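Local coordinates for protein arginine--tRNA ligase (Campylobacter jejuni, PDB 3FNR) that attaches L-arginine to tRNA(Arg) at the expense of ATP, releasing AMP and diphosphate, as a monomeric class I aminoacyl-tRNA synthetase, at residues N341-A345 / E449-M454; R346-V350 / F410-N415; V275-G281 / L321-S326. The protein carries 1 engineered substitution. All coordinates share one frame; numbering follows the deposited sequence. Where two conformers were deposited one is given.

Contact 1 (N341-A345 / E449-M454)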
ATOM      1  N   ASN A 341      15.610  13.999  -3.075  1.00 36.43           N
ATOM      2  CA  ASN A 341      15.077  15.075  -3.927  1.00 38.41           C
ATOM      3  C   ASN A 341      16.115  16.153  -4.224  1.00 41.02           C
ATOM      4  O   ASN A 341      16.165  16.688  -5.339  1.00 48.42           O
ATOM      5  CB  ASN A 341      13.834  15.739  -3.298  1.00 37.14           C
ATOM      6  CG  ASN A 341      12.516  15.156  -3.803  1.00 41.85           C
ATOM      7  OD1 ASN A 341      12.401  14.732  -4.954  1.00 43.19           O
ATOM      8  ND2 ASN A 341      11.501  15.167  -2.943  1.00 47.91           N
ATOM      9  N   TYR A 342      16.935  16.470  -3.224  1.00 41.96           N
ATOM     10  CA  TYR A 342      18.000  17.463  -3.370  1.00 43.77           C
ATOM     11  C   TYR A 342      19.011  17.050  -4.444  1.00 44.38           C
ATOM     12  O   TYR A 342      19.440  17.889  -5.226  1.00 42.27           O
ATOM     13  CB  TYR A 342      18.697  17.747  -2.032  1.00 46.49           C
ATOM     14  CG  TYR A 342      19.616  18.953  -2.073  1.00 50.66           C
ATOM     15  CD1 TYR A 342      19.244  20.114  -2.756  1.00 41.43           C
ATOM     16  CD2 TYR A 342      20.852  18.937  -1.425  1.00 48.71           C
ATOM     17  CE1 TYR A 342      20.085  21.215  -2.810  1.00 48.89           C
ATOM     18  CE2 TYR A 342      21.702  20.038  -1.470  1.00 51.29           C
ATOM     19  CZ  TYR A 342      21.306  21.174  -2.164  1.00 51.51           C
ATOM     20  OH  TYR A 342      22.131  22.273  -2.214  1.00 57.83           O
ATOM     21  N   ALA A 343      19.343  15.758  -4.497  1.00 41.24           N
ATOM     22  CA  ALA A 343      20.201  15.210  -5.545  1.00 40.41           C
ATOM     23  C   ALA A 343      19.617  15.475  -6.928  1.00 42.85           C
ATOM     24  O   ALA A 343      20.308  15.996  -7.808  1.00 46.09           O
ATOM     25  CB  ALA A 343      20.415  13.726  -5.326  1.00 39.73           C
ATOM     26  N   HIS A 344      18.335  15.151  -7.088  1.00 42.35           N
ATOM     27  CA  HIS A 344      17.610  15.338  -8.336  1.00 39.91           C
ATOM     28  C   HIS A 344      17.529  16.818  -8.745  1.00 44.15           C
ATOM     29  O   HIS A 344      17.754  17.155  -9.911  1.00 43.58           O
ATOM     30  CB  HIS A 344      16.201  14.735  -8.215  1.00 41.66           C
ATOM     31  CG  HIS A 344      15.455  14.688  -9.510  1.00 38.10           C
ATOM     32  ND1 HIS A 344      14.612  15.697  -9.917  1.00 38.53           N
ATOM     33  CD2 HIS A 344      15.450  13.768 -10.503  1.00 38.44           C
ATOM     34  CE1 HIS A 344      14.108  15.396 -11.102  1.00 40.66           C
ATOM     35  NE2 HIS A 344      14.599  14.230 -11.479  1.00 43.58           N
ATOM     36  N   ALA A 345      17.214  17.684  -7.779  1.00 43.71           N
ATOM     37  CA  ALA A 345      17.125  19.133  -7.993  1.00 43.54           C
ATOM     38  C   ALA A 345      18.484  19.762  -8.326  1.00 44.33           C
ATOM     39  O   ALA A 345      18.569  20.663  -9.159  1.00 43.54           O
ATOM     40  CB  ALA A 345      16.519  19.809  -6.775  1.00 39.28           C
ATOM     41  N   GLU A 449       6.843  11.890  -6.784  1.00 44.88           N
ATOM     42  CA  GLU A 449       7.314  12.635  -7.945  1.00 50.33           C
ATOM     43  C   GLU A 449       8.560  13.439  -7.567  1.00 45.54           C
ATOM     44  O   GLU A 449       8.534  14.230  -6.621  1.00 39.89           O
ATOM     45  CB  GLU A 449       6.196  13.552  -8.451  1.00 47.20           C
ATOM     46  CG  GLU A 449       6.514  14.346  -9.708  1.00 57.28           C
ATOM     47  CD  GLU A 449       5.352  15.239 -10.149  1.00 64.34           C
ATOM     48  OE1 GLU A 449       5.573  16.124 -11.003  1.00 74.23           O
ATOM     49  OE2 GLU A 449       4.215  15.058  -9.645  1.00 73.83           O
ATOM     50  N   ALA A 450       9.651  13.220  -8.298  1.00 46.98           N
ATOM     51  CA  ALA A 450      10.920  13.887  -8.024  1.00 42.36           C
ATOM     52  C   ALA A 450      10.860  15.379  -8.344  1.00 43.98           C
ATOM     53  O   ALA A 450      10.297  15.787  -9.364  1.00 46.92           O
ATOM     54  CB  ALA A 450      12.045  13.221  -8.807  1.00 42.66           C
ATOM     55  N   LYS A 451      11.447  16.182  -7.464  1.00 47.45           N
ATOM     56  CA  LYS A 451      11.424  17.641  -7.585  1.00 48.74           C
ATOM     57  C   LYS A 451      12.577  18.174  -8.420  1.00 49.37           C
ATOM     58  O   LYS A 451      13.724  17.752  -8.254  1.00 50.06           O
ATOM     59  CB  LYS A 451      11.485  18.288  -6.204  1.00 47.77           C
ATOM     60  CG  LYS A 451      10.242  18.090  -5.356  1.00 58.90           C
ATOM     61  CD  LYS A 451      10.434  18.687  -3.978  1.00 57.83           C
ATOM     62  CE  LYS A 451       9.317  18.275  -3.042  1.00 64.50           C
ATOM     63  NZ  LYS A 451       9.818  18.195  -1.642  1.00 72.57           N
ATOM     64  N   ASN A 452      12.258  19.116  -9.306  1.00 52.21           N
ATOM     65  CA  ASN A 452      13.256  19.826 -10.098  1.00 55.95           C
ATOM     66  C   ASN A 452      13.848  21.020  -9.353  1.00 59.81           C
ATOM     67  O   ASN A 452      14.961  21.454  -9.660  1.00 65.28           O
ATOM     68  CB  ASN A 452      12.653  20.298 -11.422  1.00 54.45           C
ATOM     69  CG  ASN A 452      12.293  19.152 -12.350  1.00 58.87           C
ATOM     70  OD1 ASN A 452      12.932  18.100 -12.342  1.00 63.05           O
ATOM     71  ND2 ASN A 452      11.269  19.361 -13.170  1.00 59.66           N
ATOM     72  N   LYS A 453      13.094  21.541  -8.384  1.00 64.34           N
ATOM     73  CA  LYS A 453      13.480  22.717  -7.592  1.00 65.79           C
ATOM     74  C   LYS A 453      13.128  22.512  -6.121  1.00 65.53           C
ATOM     75  O   LYS A 453      12.059  21.989  -5.813  1.00 64.28           O
ATOM     76  CB  LYS A 453      12.749  23.959  -8.109  1.00 68.64           C
ATOM     77  CG  LYS A 453      13.462  24.727  -9.216  1.00 76.95           C
ATOM     78  CD  LYS A 453      14.349  25.836  -8.649  1.00 82.41           C
ATOM     79  CE  LYS A 453      14.711  26.860  -9.719  1.00 83.75           C
ATOM     80  NZ  LYS A 453      15.616  27.926  -9.202  1.00 82.63           N
ATOM     81  N   MET A 454      14.018  22.924  -5.220  1.00 67.77           N
ATOM     82  CA  MET A 454      13.727  22.891  -3.783  1.00 70.52           C
ATOM     83  C   MET A 454      13.271  24.272  -3.309  1.00 73.95           C
ATOM     84  O   MET A 454      12.160  24.438  -2.799  1.00 76.21           O
ATOM     85  CB  MET A 454      14.938  22.436  -2.956  1.00 68.58           C
ATOM     86  CG  MET A 454      15.605  21.116  -3.374  1.00 65.21           C
ATOM     87  SD  MET A 454      14.601  19.606  -3.331  1.00 48.77           S
ATOM     88  CE  MET A 454      14.354  19.361  -1.590  1.00 43.92           C
TER
HETATM   89  O   HOH W   1       8.708  14.952  -3.974  1.00 48.89           O
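With CG of His-344 set trans to its backbone N (chi1 -171°), the imidazole swings out from the helix onto Ala-450 and Lys-451, while Asn-341, one turn earlier, holds its amide against Lys-451 with chi1 at -95°, off the usual staggered values. The two polar side chains thereby clamp the C-terminal tail onto helix 336-353, within the all-helical DALR anticodon-binding domain. His-344 ND1 donates to Lys-451 O at 2.8 Å, the acceptor lying close to the ring plane but the donor standing well above the carbonyl plane. CB of Ala-450 sits almost exactly over the ring centre, a CH-pi contact at 3.6 Å, and Asn-452 OD1 comes to the ring edge beside CE1. From Lys-451 a backbone N-H returns to Asn-341 OD1 (3.1 Å), nearly straight and again from above the carbonyl plane, so this one tail residue is gripped through both its N and its O. Further along, Met-454 folds back, bent at chi2 and chi3, and lays CG against Ala-345 CB and the edge of the Tyr-342 ring. The amide of Asn-341 has a second link to the tail: ND2 donates to a water 3.0 Å away, which donates to Glu-449 O at 2.7 Å.

Contact 2 (R346-V350 / F410-N415). With SO4 (sulfate ion), chain D.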
ATOM      1  N   ARG A 346      19.536  19.273  -7.674  1.00 42.10           N
ATOM      2  CA  ARG A 346      20.899  19.733  -7.917  1.00 43.20           C
ATOM      3  C   ARG A 346      21.325  19.475  -9.365  1.00 44.66           C
ATOM      4  O   ARG A 346      21.987  20.319  -9.981  1.00 48.79           O
ATOM      5  CB  ARG A 346      21.856  19.072  -6.922  1.00 45.79           C
ATOM      6  CG  ARG A 346      22.996  19.956  -6.495  1.00 58.35           C
ATOM      7  CD  ARG A 346      23.146  20.080  -4.993  1.00 54.50           C
ATOM      8  NE  ARG A 346      23.948  19.027  -4.376  1.00 59.53           N
ATOM      9  CZ  ARG A 346      25.276  19.044  -4.248  1.00 56.08           C
ATOM     10  NH1 ARG A 346      25.999  20.056  -4.710  1.00 52.79           N
ATOM     11  NH2 ARG A 346      25.885  18.028  -3.652  1.00 47.77           N
ATOM     12  N   ILE A 347      20.912  18.326  -9.908  1.00 44.14           N
ATOM     13  CA  ILE A 347      21.162  17.962 -11.312  1.00 42.00           C
ATOM     14  C   ILE A 347      20.397  18.880 -12.256  1.00 44.34           C
ATOM     15  O   ILE A 347      20.956  19.374 -13.239  1.00 47.36           O
ATOM     16  CB  ILE A 347      20.793  16.479 -11.602  1.00 38.65           C
ATOM     17  CG1 ILE A 347      21.746  15.554 -10.852  1.00 43.02           C
ATOM     18  CG2 ILE A 347      20.858  16.169 -13.107  1.00 33.20           C
ATOM     19  CD1 ILE A 347      21.217  14.189 -10.541  1.00 40.97           C
ATOM     20  N   HIS A 348      19.124  19.115 -11.946  1.00 47.54           N
ATOM     21  CA  HIS A 348      18.276  20.003 -12.742  1.00 50.61           C
ATOM     22  C   HIS A 348      18.858  21.416 -12.831  1.00 50.83           C
ATOM     23  O   HIS A 348      18.837  22.037 -13.896  1.00 52.78           O
ATOM     24  CB  HIS A 348      16.856  20.040 -12.173  1.00 51.62           C
ATOM     25  CG  HIS A 348      15.893  20.824 -13.008  1.00 60.36           C
ATOM     26  ND1 HIS A 348      15.273  20.297 -14.122  1.00 61.50           N
ATOM     27  CD2 HIS A 348      15.449  22.099 -12.897  1.00 61.92           C
ATOM     28  CE1 HIS A 348      14.484  21.212 -14.658  1.00 63.93           C
ATOM     29  NE2 HIS A 348      14.573  22.314 -13.935  1.00 63.40           N
ATOM     30  N   GLN A 349      19.401  21.895 -11.714  1.00 49.90           N
ATOM     31  CA  GLN A 349      19.993  23.228 -11.631  1.00 53.37           C
ATOM     32  C   GLN A 349      21.324  23.373 -12.364  1.00 53.02           C
ATOM     33  O   GLN A 349      21.561  24.403 -12.996  1.00 50.97           O
ATOM     34  CB  GLN A 349      20.131  23.669 -10.171  1.00 57.17           C
ATOM     35  CG  GLN A 349      19.013  24.608  -9.694  1.00 69.89           C
ATOM     36  CD  GLN A 349      17.606  24.069  -9.945  1.00 77.11           C
ATOM     37  OE1 GLN A 349      16.921  24.496 -10.880  1.00 79.36           O
ATOM     38  NE2 GLN A 349      17.174  23.129  -9.111  1.00 77.90           N
ATOM     39  N   VAL A 350      22.180  22.352 -12.294  1.00 50.56           N
ATOM     40  CA  VAL A 350      23.457  22.391 -13.012  1.00 47.89           C
ATOM     41  C   VAL A 350      23.247  22.399 -14.540  1.00 49.77           C
ATOM     42  O   VAL A 350      24.011  23.030 -15.269  1.00 50.73           O
ATOM     43  CB  VAL A 350      24.490  21.315 -12.501  1.00 50.63           C
ATOM     44  CG1 VAL A 350      24.129  19.906 -12.941  1.00 49.44           C
ATOM     45  CG2 VAL A 350      25.898  21.652 -12.955  1.00 50.88           C
ATOM     46  N   PHE A 410      26.011  10.497  -5.259  1.00 34.76           N
ATOM     47  CA  PHE A 410      25.899  11.647  -6.156  1.00 34.88           C
ATOM     48  C   PHE A 410      26.384  12.927  -5.493  1.00 37.45           C
ATOM     49  O   PHE A 410      27.232  13.621  -6.045  1.00 44.19           O
ATOM     50  CB  PHE A 410      24.477  11.893  -6.667  1.00 31.01           C
ATOM     51  CG  PHE A 410      24.319  13.247  -7.311  1.00 35.99           C
ATOM     52  CD1 PHE A 410      24.826  13.481  -8.580  1.00 29.34           C
ATOM     53  CD2 PHE A 410      23.706  14.300  -6.630  1.00 36.35           C
ATOM     54  CE1 PHE A 410      24.721  14.736  -9.173  1.00 34.16           C
ATOM     55  CE2 PHE A 410      23.593  15.557  -7.210  1.00 37.21           C
ATOM     56  CZ  PHE A 410      24.104  15.779  -8.477  1.00 35.78           C
ATOM     57  N   HIS A 411      25.814  13.242  -4.330  1.00 35.79           N
ATOM     58  CA  HIS A 411      26.127  14.465  -3.612  1.00 37.77           C
ATOM     59  C   HIS A 411      27.623  14.597  -3.411  1.00 42.03           C
ATOM     60  O   HIS A 411      28.193  15.637  -3.724  1.00 47.39           O
ATOM     61  CB  HIS A 411      25.395  14.520  -2.264  1.00 36.29           C
ATOM     62  CG  HIS A 411      23.953  14.924  -2.370  1.00 36.88           C
ATOM     63  ND1 HIS A 411      23.555  16.113  -2.940  1.00 39.54           N
ATOM     64  CD2 HIS A 411      22.818  14.306  -1.963  1.00 39.04           C
ATOM     65  CE1 HIS A 411      22.238  16.210  -2.884  1.00 44.90           C
ATOM     66  NE2 HIS A 411      21.764  15.125  -2.298  1.00 40.22           N
ATOM     67  N   LYS A 412      28.246  13.525  -2.926  1.00 35.38           N
ATOM     68  CA  LYS A 412      29.671  13.497  -2.677  1.00 39.47           C
ATOM     69  C   LYS A 412      30.456  13.701  -3.980  1.00 41.34           C
ATOM     70  O   LYS A 412      31.383  14.506  -4.023  1.00 45.66           O
ATOM     71  CB  LYS A 412      30.071  12.199  -1.977  1.00 30.86           C
ATOM     72  CG  LYS A 412      31.453  12.263  -1.354  1.00 58.61           C
ATOM     73  CD  LYS A 412      32.128  10.900  -1.285  1.00 68.83           C
ATOM     74  CE  LYS A 412      33.445  10.976  -0.506  1.00 78.59           C
ATOM     75  NZ  LYS A 412      34.356  12.047  -1.007  1.00 76.92           N
ATOM     76  N   PHE A 413      30.058  13.013  -5.046  1.00 41.24           N
ATOM     77  CA  PHE A 413      30.690  13.214  -6.350  1.00 41.07           C
ATOM     78  C   PHE A 413      30.624  14.664  -6.831  1.00 44.12           C
ATOM     79  O   PHE A 413      31.643  15.232  -7.221  1.00 45.41           O
ATOM     80  CB  PHE A 413      30.103  12.287  -7.414  1.00 36.42           C
ATOM     81  CG  PHE A 413      30.784  12.398  -8.753  1.00 37.11           C
ATOM     82  CD1 PHE A 413      30.213  13.135  -9.786  1.00 37.57           C
ATOM     83  CD2 PHE A 413      32.008  11.771  -8.973  1.00 31.13           C
ATOM     84  CE1 PHE A 413      30.858  13.240 -11.016  1.00 41.23           C
ATOM     85  CE2 PHE A 413      32.652  11.863 -10.198  1.00 31.78           C
ATOM     86  CZ  PHE A 413      32.088  12.589 -11.218  1.00 34.34           C
ATOM     87  N   TYR A 414      29.431  15.254  -6.809  1.00 44.05           N
ATOM     88  CA  TYR A 414      29.242  16.609  -7.332  1.00 41.71           C
ATOM     89  C   TYR A 414      29.952  17.679  -6.494  1.00 42.83           C
ATOM     90  O   TYR A 414      30.395  18.690  -7.031  1.00 46.43           O
ATOM     91  CB  TYR A 414      27.754  16.909  -7.519  1.00 45.86           C
ATOM     92  CG  TYR A 414      27.416  18.260  -8.131  1.00 50.99           C
ATOM     93  CD1 TYR A 414      26.303  18.957  -7.698  1.00 55.24           C
ATOM     94  CD2 TYR A 414      28.196  18.837  -9.145  1.00 54.85           C
ATOM     95  CE1 TYR A 414      25.966  20.189  -8.228  1.00 57.67           C
ATOM     96  CE2 TYR A 414      27.863  20.088  -9.684  1.00 54.81           C
ATOM     97  CZ  TYR A 414      26.739  20.749  -9.214  1.00 57.28           C
ATOM     98  OH  TYR A 414      26.359  21.973  -9.710  1.00 60.00           O
ATOM     99  N   ASN A 415      30.087  17.432  -5.192  1.00 39.37           N
ATOM    100  CA  ASN A 415      30.832  18.311  -4.307  1.00 39.52           C
ATOM    101  C   ASN A 415      32.307  18.360  -4.668  1.00 44.12           C
ATOM    102  O   ASN A 415      32.967  19.391  -4.477  1.00 41.91           O
ATOM    103  CB  ASN A 415      30.693  17.854  -2.851  1.00 36.83           C
ATOM    104  CG  ASN A 415      29.301  18.119  -2.278  1.00 43.37           C
ATOM    105  OD1 ASN A 415      28.444  18.733  -2.920  1.00 34.77           O
ATOM    106  ND2 ASN A 415      29.068  17.630  -1.073  1.00 31.24           N
TER
HETATM  107  S   SO4 D   3      29.605  23.585 -10.876  1.00 51.78           S
HETATM  108  O1  SO4 D   3      29.538  23.573 -12.326  1.00 50.60           O
HETATM  109  O2  SO4 D   3      28.246  23.595 -10.349  1.00 58.57           O
HETATM  110  O3  SO4 D   3      30.329  22.419 -10.390  1.00 46.37           O
HETATM  111  O4  SO4 D   3      30.321  24.775 -10.438  1.00 62.50           O
HETATM  112  O   HOH W   2      23.136  22.591  -8.519  1.00 52.60           O
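Arg-346 reaches across from helix 336-353 to helix 398-416 and lodges as a knob in a hole formed by Phe-410, His-411, Tyr-414 and Asn-415. Its CB lies at the edge of the Phe-410 ring, 3.9 Å from CE2. CG meets the edge of Tyr-414, 3.4 Å from CE1 and in the plane of that ring. The chain bends at chi2 and chi3, which turns the guanidinium nearly coplanar with the His-411 imidazole, the planes 9° apart. NE and NH2 both donate side-on to one atom, His-411 ND1, at 3.3 and 3.1 Å. NH2 also donates to Asn-415 OD1 at 2.8 Å, and NH1 adds a weak bond to the same oxygen; the Tyr-414 ring, tilted by 39°, brings its CD1 corner over one guanidinium face. His-411 NE2 is hydrogen-bonded to Tyr-339 O, consistent with ND1 being the acceptor; bonds at both nitrogens would hold the ring's rotation. Next along helix 336-353, Ile-347 CD1 lies over a face of Phe-410, toward its rim, and Val-350 CG2 packs 3.3 Å from Tyr-414 OH. That hydroxyl donates to a sulfate ion, probably picked up during crystallisation, which Lys-353, Val-419 and Val-420 also bind. The two segments run 32° from parallel, axes 12.4 Å apart, and Phe-432 of helix 425-445 packs against both, joining three helices of the all-helical DALR anticodon-binding domain.

Contact 3 (V275-G281 / L321-S326)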
ATOM      1  N   VAL A 275       3.925  -0.373  13.487  1.00 53.20           N
ATOM      2  CA  VAL A 275       4.757   0.819  13.327  1.00 51.80           C
ATOM      3  C   VAL A 275       4.628   1.716  14.570  1.00 54.72           C
ATOM      4  O   VAL A 275       3.520   1.949  15.063  1.00 57.12           O
ATOM      5  CB  VAL A 275       4.386   1.602  12.043  1.00 50.04           C
ATOM      6  CG1 VAL A 275       5.177   2.886  11.932  1.00 47.24           C
ATOM      7  CG2 VAL A 275       4.618   0.746  10.808  1.00 55.46           C
ATOM      8  N   SER A 276       5.759   2.194  15.086  1.00 54.67           N
ATOM      9  CA  SER A 276       5.759   3.200  16.145  1.00 55.15           C
ATOM     10  C   SER A 276       6.096   4.565  15.575  1.00 54.96           C
ATOM     11  O   SER A 276       7.182   4.762  15.021  1.00 58.47           O
ATOM     12  CB  SER A 276       6.763   2.846  17.239  1.00 53.15           C
ATOM     13  OG  SER A 276       6.363   1.688  17.942  1.00 62.80           O
ATOM     14  N   LEU A 277       5.170   5.509  15.708  1.00 55.71           N
ATOM     15  CA  LEU A 277       5.438   6.884  15.303  1.00 58.42           C
ATOM     16  C   LEU A 277       5.814   7.730  16.503  1.00 57.95           C
ATOM     17  O   LEU A 277       5.163   7.666  17.547  1.00 58.13           O
ATOM     18  CB  LEU A 277       4.236   7.497  14.589  1.00 61.82           C
ATOM     19  CG  LEU A 277       4.039   7.178  13.111  1.00 66.68           C
ATOM     20  CD1 LEU A 277       2.664   7.644  12.680  1.00 66.26           C
ATOM     21  CD2 LEU A 277       5.128   7.808  12.240  1.00 69.27           C
ATOM     22  N   LEU A 278       6.871   8.517  16.343  1.00 61.07           N
ATOM     23  CA  LEU A 278       7.349   9.405  17.398  1.00 64.76           C
ATOM     24  C   LEU A 278       7.372  10.847  16.925  1.00 66.56           C
ATOM     25  O   LEU A 278       7.554  11.110  15.736  1.00 66.06           O
ATOM     26  CB  LEU A 278       8.763   9.020  17.848  1.00 62.42           C
ATOM     27  CG  LEU A 278       9.052   7.633  18.422  1.00 60.32           C
ATOM     28  CD1 LEU A 278      10.544   7.455  18.583  1.00 62.58           C
ATOM     29  CD2 LEU A 278       8.361   7.433  19.748  1.00 54.67           C
ATOM     30  N   LYS A 279       7.179  11.764  17.869  1.00 69.50           N
ATOM     31  CA  LYS A 279       7.451  13.185  17.666  1.00 74.36           C
ATOM     32  C   LYS A 279       8.183  13.721  18.896  1.00 76.03           C
ATOM     33  O   LYS A 279       7.669  13.633  20.019  1.00 73.21           O
ATOM     34  CB  LYS A 279       6.167  13.976  17.415  1.00 74.71           C
ATOM     35  CG  LYS A 279       6.419  15.404  16.935  1.00 80.39           C
ATOM     36  CD  LYS A 279       5.484  16.399  17.612  1.00 89.81           C
ATOM     37  CE  LYS A 279       4.222  16.666  16.803  1.00 90.28           C
ATOM     38  NZ  LYS A 279       4.455  17.693  15.751  1.00 88.87           N
ATOM     39  N   ASP A 280       9.385  14.255  18.660  1.00 78.58           N
ATOM     40  CA  ASP A 280      10.291  14.796  19.695  1.00 84.08           C
ATOM     41  C   ASP A 280      10.715  13.772  20.760  1.00 84.83           C
ATOM     42  O   ASP A 280      10.948  14.123  21.921  1.00 84.95           O
ATOM     43  CB  ASP A 280       9.724  16.079  20.340  1.00 86.19           C
ATOM     44  CG  ASP A 280       9.517  17.210  19.332  1.00 93.31           C
ATOM     45  OD1 ASP A 280       8.456  17.876  19.389  1.00 93.84           O
ATOM     46  OD2 ASP A 280      10.410  17.436  18.488  1.00 96.11           O
ATOM     47  N   GLY A 281      10.816  12.507  20.350  1.00 84.57           N
ATOM     48  CA  GLY A 281      11.222  11.417  21.240  1.00 84.60           C
ATOM     49  C   GLY A 281      10.081  10.737  21.978  1.00 84.80           C
ATOM     50  O   GLY A 281      10.272   9.692  22.603  1.00 85.24           O
ATOM     51  N   LEU A 321       9.008  -1.135  12.850  1.00 61.62           N
ATOM     52  CA  LEU A 321       9.499   0.126  12.336  1.00 58.84           C
ATOM     53  C   LEU A 321       9.204   1.226  13.344  1.00 57.95           C
ATOM     54  O   LEU A 321       8.062   1.403  13.775  1.00 57.08           O
ATOM     55  CB  LEU A 321       8.847   0.425  10.978  1.00 60.68           C
ATOM     56  CG  LEU A 321       9.323   1.545  10.035  1.00 65.44           C
ATOM     57  CD1 LEU A 321       8.474   2.794  10.180  1.00 65.96           C
ATOM     58  CD2 LEU A 321      10.823   1.877  10.153  1.00 66.35           C
ATOM     59  N   GLU A 322      10.248   1.952  13.726  1.00 57.60           N
ATOM     60  CA  GLU A 322      10.116   3.109  14.598  1.00 57.19           C
ATOM     61  C   GLU A 322      10.677   4.322  13.878  1.00 55.05           C
ATOM     62  O   GLU A 322      11.788   4.276  13.341  1.00 54.77           O
ATOM     63  CB  GLU A 322      10.861   2.881  15.913  1.00 61.24           C
ATOM     64  CG  GLU A 322      10.658   3.983  16.953  1.00 72.49           C
ATOM     65  CD  GLU A 322      11.717   3.964  18.046  1.00 82.46           C
ATOM     66  OE1 GLU A 322      12.915   4.158  17.730  1.00 84.12           O
ATOM     67  OE2 GLU A 322      11.347   3.762  19.222  1.00 85.28           O
ATOM     68  N   PHE A 323       9.907   5.403  13.849  1.00 54.64           N
ATOM     69  CA  PHE A 323      10.365   6.616  13.192  1.00 55.59           C
ATOM     70  C   PHE A 323       9.936   7.868  13.930  1.00 56.01           C
ATOM     71  O   PHE A 323       8.795   7.974  14.366  1.00 56.66           O
ATOM     72  CB  PHE A 323       9.882   6.672  11.741  1.00 55.07           C
ATOM     73  CG  PHE A 323      10.700   7.579  10.873  1.00 57.87           C
ATOM     74  CD1 PHE A 323      11.828   7.093  10.213  1.00 63.60           C
ATOM     75  CD2 PHE A 323      10.356   8.920  10.718  1.00 54.19           C
ATOM     76  CE1 PHE A 323      12.600   7.933   9.409  1.00 64.78           C
ATOM     77  CE2 PHE A 323      11.119   9.766   9.920  1.00 54.97           C
ATOM     78  CZ  PHE A 323      12.245   9.271   9.264  1.00 59.68           C
ATOM     79  N   ASP A 324      10.871   8.805  14.072  1.00 60.42           N
ATOM     80  CA  ASP A 324      10.582  10.114  14.643  1.00 62.13           C
ATOM     81  C   ASP A 324      10.361  11.119  13.519  1.00 59.80           C
ATOM     82  O   ASP A 324      11.264  11.381  12.722  1.00 58.02           O
ATOM     83  CB  ASP A 324      11.715  10.582  15.567  1.00 64.99           C
ATOM     84  CG  ASP A 324      11.261  11.645  16.572  1.00 67.95           C
ATOM     85  OD1 ASP A 324      10.434  12.516  16.222  1.00 66.85           O
ATOM     86  OD2 ASP A 324      11.745  11.613  17.725  1.00 70.39           O
ATOM     87  N   ILE A 325       9.160  11.692  13.487  1.00 57.68           N
ATOM     88  CA  ILE A 325       8.749  12.618  12.430  1.00 59.67           C
ATOM     89  C   ILE A 325       9.412  14.002  12.488  1.00 61.05           C
ATOM     90  O   ILE A 325       9.265  14.803  11.559  1.00 63.31           O
ATOM     91  CB  ILE A 325       7.205  12.774  12.371  1.00 60.88           C
ATOM     92  CG1 ILE A 325       6.672  13.499  13.614  1.00 55.00           C
ATOM     93  CG2 ILE A 325       6.534  11.407  12.156  1.00 59.79           C
ATOM     94  CD1 ILE A 325       5.283  14.075  13.443  1.00 54.43           C
ATOM     95  N   SER A 326      10.132  14.270  13.580  1.00 62.23           N
ATOM     96  CA  SER A 326      10.872  15.517  13.752  0.50 65.27           C
ATOM     97  C   SER A 326      12.105  15.557  12.847  1.00 66.31           C
ATOM     98  O   SER A 326      12.671  16.626  12.597  1.00 66.45           O
ATOM     99  CB  SER A 326      11.288  15.691  15.215  0.50 65.55           C
ATOM    100  OG  SER A 326      12.139  14.636  15.632  0.50 67.32           O
TER
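Three backbone hydrogen bonds join strands 275-279 and 321-324: Ser-276 N to Leu-321 O (2.8 Å), Phe-323 N to Ser-276 O (3.0 Å) and Leu-278 N to Phe-323 O; a fourth, from Ile-325 N just past the strand end, goes to Leu-278 O. Ser-276 and Leu-278 each use both N and O across the gap, as parallel pairing requires. On one face Val-275 CG1 lies alongside Leu-321 CD1 at 3.7 Å, and the side chains of Leu-277 and Ile-325 cross at about a right angle, CD2 meeting CG2; on the other, Leu-278 CD1 rests on Glu-322 CD. Lys-279 CG packs on Ile-325 CG1. Strand 321-324 borders the parallel part of the sheet, next to 267-279, in the Rossmann-like class I catalytic domain. CG of Asp-324 stands opposite its backbone N (chi1 -158°), directing the carboxylate to the turn beyond Lys-279: OD2 accepts from Gly-281 N at 2.9 Å on its syn side, and OD1 takes a weak bond from Asp-280 N. Ser-326 N, 3.2 Å from Asp-324 OD1, closes an Asx turn that holds this carboxylate. Farther out, Ile-325 touches Ile-303; Leu-321 and Phe-323 meet Ile-311, and Lys-279 NZ forms a salt bridge with Glu-302.

Overall arrangement
From the N terminus, contact 3 comes first: segments 275-281 and 321-326 close a loop of 39 residues that includes helices 296-303 and 305-311, all within the catalytic domain. The chain then enters helix 336-353, which supplies the first segment of both other contacts. Contact 1 spans the longer loop, bringing the tail back to this helix, and contact 2 lies within that span, joining the next residues of the helix to helix 398-416. The two adjoin, with Asn-452 O accepting a probable hydrogen bond from Gln-349 NE2. Contact 3 stands apart, its centre about 25 Å from that of contact 1 and 30 Å from that of contact 2.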